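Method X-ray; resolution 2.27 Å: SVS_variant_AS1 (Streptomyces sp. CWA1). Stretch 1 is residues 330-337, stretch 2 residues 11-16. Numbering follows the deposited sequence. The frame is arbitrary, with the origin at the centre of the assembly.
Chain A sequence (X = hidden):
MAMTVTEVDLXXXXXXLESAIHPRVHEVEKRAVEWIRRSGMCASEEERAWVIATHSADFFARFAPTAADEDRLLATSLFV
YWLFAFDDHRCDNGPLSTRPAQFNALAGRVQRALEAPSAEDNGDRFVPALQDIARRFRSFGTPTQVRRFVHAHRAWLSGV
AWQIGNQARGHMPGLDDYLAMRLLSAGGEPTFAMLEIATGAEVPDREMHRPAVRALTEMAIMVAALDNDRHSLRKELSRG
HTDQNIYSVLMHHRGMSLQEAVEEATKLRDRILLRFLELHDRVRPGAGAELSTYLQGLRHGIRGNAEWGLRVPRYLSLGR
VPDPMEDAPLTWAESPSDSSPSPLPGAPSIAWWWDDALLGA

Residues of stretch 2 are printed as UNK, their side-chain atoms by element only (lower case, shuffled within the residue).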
# COMPACT_ATOMS: atom_id res chain seq x y z
N LEU A 330 -33.42 8.99 16.24
CA LEU A 330 -32.72 9.72 15.14
C LEU A 330 -33.71 9.96 14.00
O LEU A 330 -34.55 9.06 13.73
CB LEU A 330 -31.54 8.88 14.64
CG LEU A 330 -30.44 8.58 15.65
CD1 LEU A 330 -29.38 7.69 15.02
CD2 LEU A 330 -29.81 9.85 16.21
N THR A 331 -33.60 11.13 13.36
CA THR A 331 -34.28 11.47 12.08
C THR A 331 -33.29 11.24 10.92
O THR A 331 -32.14 11.68 11.01
CB THR A 331 -34.87 12.89 12.11
OG1 THR A 331 -33.84 13.81 12.46
CG2 THR A 331 -36.03 13.01 13.08
N TRP A 332 -33.75 10.57 9.87
CA TRP A 332 -33.05 10.41 8.58
C TRP A 332 -33.84 11.08 7.45
O TRP A 332 -35.07 11.06 7.53
CB TRP A 332 -32.88 8.93 8.29
CG TRP A 332 -32.19 8.23 9.41
CD1 TRP A 332 -32.80 7.65 10.48
CD2 TRP A 332 -30.78 8.07 9.59
NE1 TRP A 332 -31.84 7.14 11.32
CE2 TRP A 332 -30.60 7.37 10.79
CE3 TRP A 332 -29.65 8.42 8.83
CZ2 TRP A 332 -29.34 7.02 11.27
CZ3 TRP A 332 -28.40 8.09 9.32
CH2 TRP A 332 -28.24 7.40 10.52
N ALA A 333 -33.13 11.58 6.43
CA ALA A 333 -33.70 12.05 5.14
C ALA A 333 -34.31 10.85 4.43
O ALA A 333 -33.62 9.82 4.36
CB ALA A 333 -32.65 12.71 4.27
N GLU A 334 -35.50 11.01 3.87
CA GLU A 334 -36.25 9.95 3.16
C GLU A 334 -35.80 9.90 1.70
O GLU A 334 -35.83 8.80 1.11
CB GLU A 334 -37.74 10.23 3.33
CG GLU A 334 -38.64 9.17 2.72
CD GLU A 334 -40.11 9.48 2.89
OE1 GLU A 334 -40.44 10.28 3.81
OE2 GLU A 334 -40.93 8.95 2.10
N SER A 335 -35.39 11.03 1.13
CA SER A 335 -34.95 11.17 -0.29
C SER A 335 -33.52 11.70 -0.35
O SER A 335 -33.11 12.45 0.54
CB SER A 335 -35.85 12.10 -1.06
OG SER A 335 -37.22 11.85 -0.77
N PRO A 336 -32.75 11.38 -1.42
CA PRO A 336 -31.46 12.03 -1.67
C PRO A 336 -31.66 13.49 -2.12
O PRO A 336 -32.68 13.80 -2.65
CB PRO A 336 -30.84 11.17 -2.80
CG PRO A 336 -32.05 10.66 -3.54
CD PRO A 336 -33.08 10.40 -2.47
N SER A 337 -30.69 14.35 -1.87
CA SER A 337 -30.74 15.80 -2.20
C SER A 337 -30.38 16.00 -3.68
O SER A 337 -30.58 17.08 -4.20
CB SER A 337 -29.83 16.56 -1.29
OG SER A 337 -28.52 16.02 -1.35
N UNK A 11 -28.69 19.53 7.18
CA UNK A 11 -29.79 18.66 6.74
C UNK A 11 -29.62 17.25 7.31
O UNK A 11 -28.49 16.82 7.58
c UNK A 11 -29.69 18.71 5.20
c UNK A 11 -28.23 19.03 4.91
c UNK A 11 -27.76 19.87 6.09
N UNK A 12 -30.70 16.46 7.52
CA UNK A 12 -30.56 15.10 8.03
C UNK A 12 -29.91 14.22 6.95
O UNK A 12 -29.96 14.57 5.79
c UNK A 12 -32.10 16.79 7.20
c UNK A 12 -32.89 15.54 7.52
c UNK A 12 -32.00 14.68 8.40
N UNK A 13 -29.28 13.12 7.36
CA UNK A 13 -28.48 12.22 6.49
C UNK A 13 -29.42 11.29 5.72
O UNK A 13 -30.31 10.69 6.38
c UNK A 13 -25.73 11.67 9.19
c UNK A 13 -27.47 11.43 7.34
c UNK A 13 -26.64 10.49 6.47
c UNK A 13 -26.60 12.37 8.17
N UNK A 14 -29.26 11.19 4.39
CA UNK A 14 -29.85 10.13 3.52
C UNK A 14 -29.08 8.83 3.77
O UNK A 14 -27.88 8.78 3.48
c UNK A 14 -32.46 8.26 0.52
o UNK A 14 -32.46 6.67 -1.21
c UNK A 14 -31.77 7.60 -0.47
c UNK A 14 -30.48 9.52 1.12
c UNK A 14 -30.43 7.88 -0.67
c UNK A 14 -31.81 9.20 1.31
c UNK A 14 -29.80 10.52 2.03
c UNK A 14 -29.79 8.83 0.12
N UNK A 15 -29.69 7.83 4.39
CA UNK A 15 -29.01 6.53 4.64
C UNK A 15 -30.02 5.41 4.81
O UNK A 15 -30.16 4.86 5.91
s UNK A 15 -26.83 5.29 5.81
c UNK A 15 -28.11 6.58 5.86
N UNK A 16 -30.65 5.02 3.72
CA UNK A 16 -31.62 3.95 3.78
C UNK A 16 -30.94 2.60 3.75
O UNK A 16 -31.14 1.87 2.84
c UNK A 16 -32.44 4.18 2.54
c UNK A 16 -31.49 4.79 1.60
c UNK A 16 -30.58 5.63 2.39
O HOH W 1 -32.20 7.61 5.11

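Position 11 carries three side-chain carbons that close a ring onto its own backbone nitrogen, and they touch nothing in residues 330-337; this is the signature of proline. Pro11 is poorly ordered.

Position 12 repeats the pattern, with three carbons returning to the backbone nitrogen. Its CB is directed toward the other segment and lies 4.0 Å from the O of Thr331; this is likewise a proline. The ring of Pro12 also meets the methyl group of Ala333, with the CG of Pro12 4.3 Å from the CB of Ala333, while its carbonyl O is 3.6 Å from that same CB.

At position 13 there are four carbons and no heteroatom. The side chain forks at its first carbon, one arm is two carbons long, and the CB packs 4.0 Å from CZ3 of Trp332. The early fork identifies isoleucine and excludes the later fork of leucine. Ile13 is buried. Its backbone does the polar work: the N of Ala333 donates a hydrogen bond to the O of Ile13 at 3.0 Å, with an N-H...O angle of 147°. The same carbonyl oxygen sits at the edge of the indole, 3.4 Å from CE3 of Trp332.

At position 14 one carbon leads to a six-carbon ring that bears a single oxygen, and CD of Pro336 lies over one face of that ring; this is tyrosine. With chi1 in the t rotamer, the ring of Tyr14 reaches the backbone from Ala333 to Pro336. The carbonyl oxygens of Ala333 and Glu334 approach the ring edge, at 3.6 Å from CD1 and 3.5 Å from CE1 of Tyr14, respectively. The CD of Pro336 is 3.9 Å from the centroid of the Tyr14 ring and 20° off the normal, a CH-pi contact.

Position 15 holds one carbon followed by sulfur, with nothing beyond. Its CA-to-CB bond points toward the other stretch, and its CB lies 3.8 Å from CZ3 of Trp332; this is cysteine. The amide N of Cys15 is 4.4 Å from the O of Ala333, too far for a direct hydrogen bond; a water fills the gap, accepting from the N of Cys15 at 2.6 Å and donating to the O of Ala333 at 2.7 Å.

Position 16 again shows three carbons cyclized onto the backbone nitrogen, with no close contact across the interface. This is proline, Pro16.

Ala333 thus provides the polar links, its N directly and its O through water, while Tyr14 and Trp332 are the most covered residues. Beside these links, Trp332 packs against Ile13 and Cys15, whereas Pro336 lies over the Tyr14 ring. The two stretches, without regular secondary structure, together bury 447 Å², both sides summed.

Stretch 2 11-16: PPIYCP
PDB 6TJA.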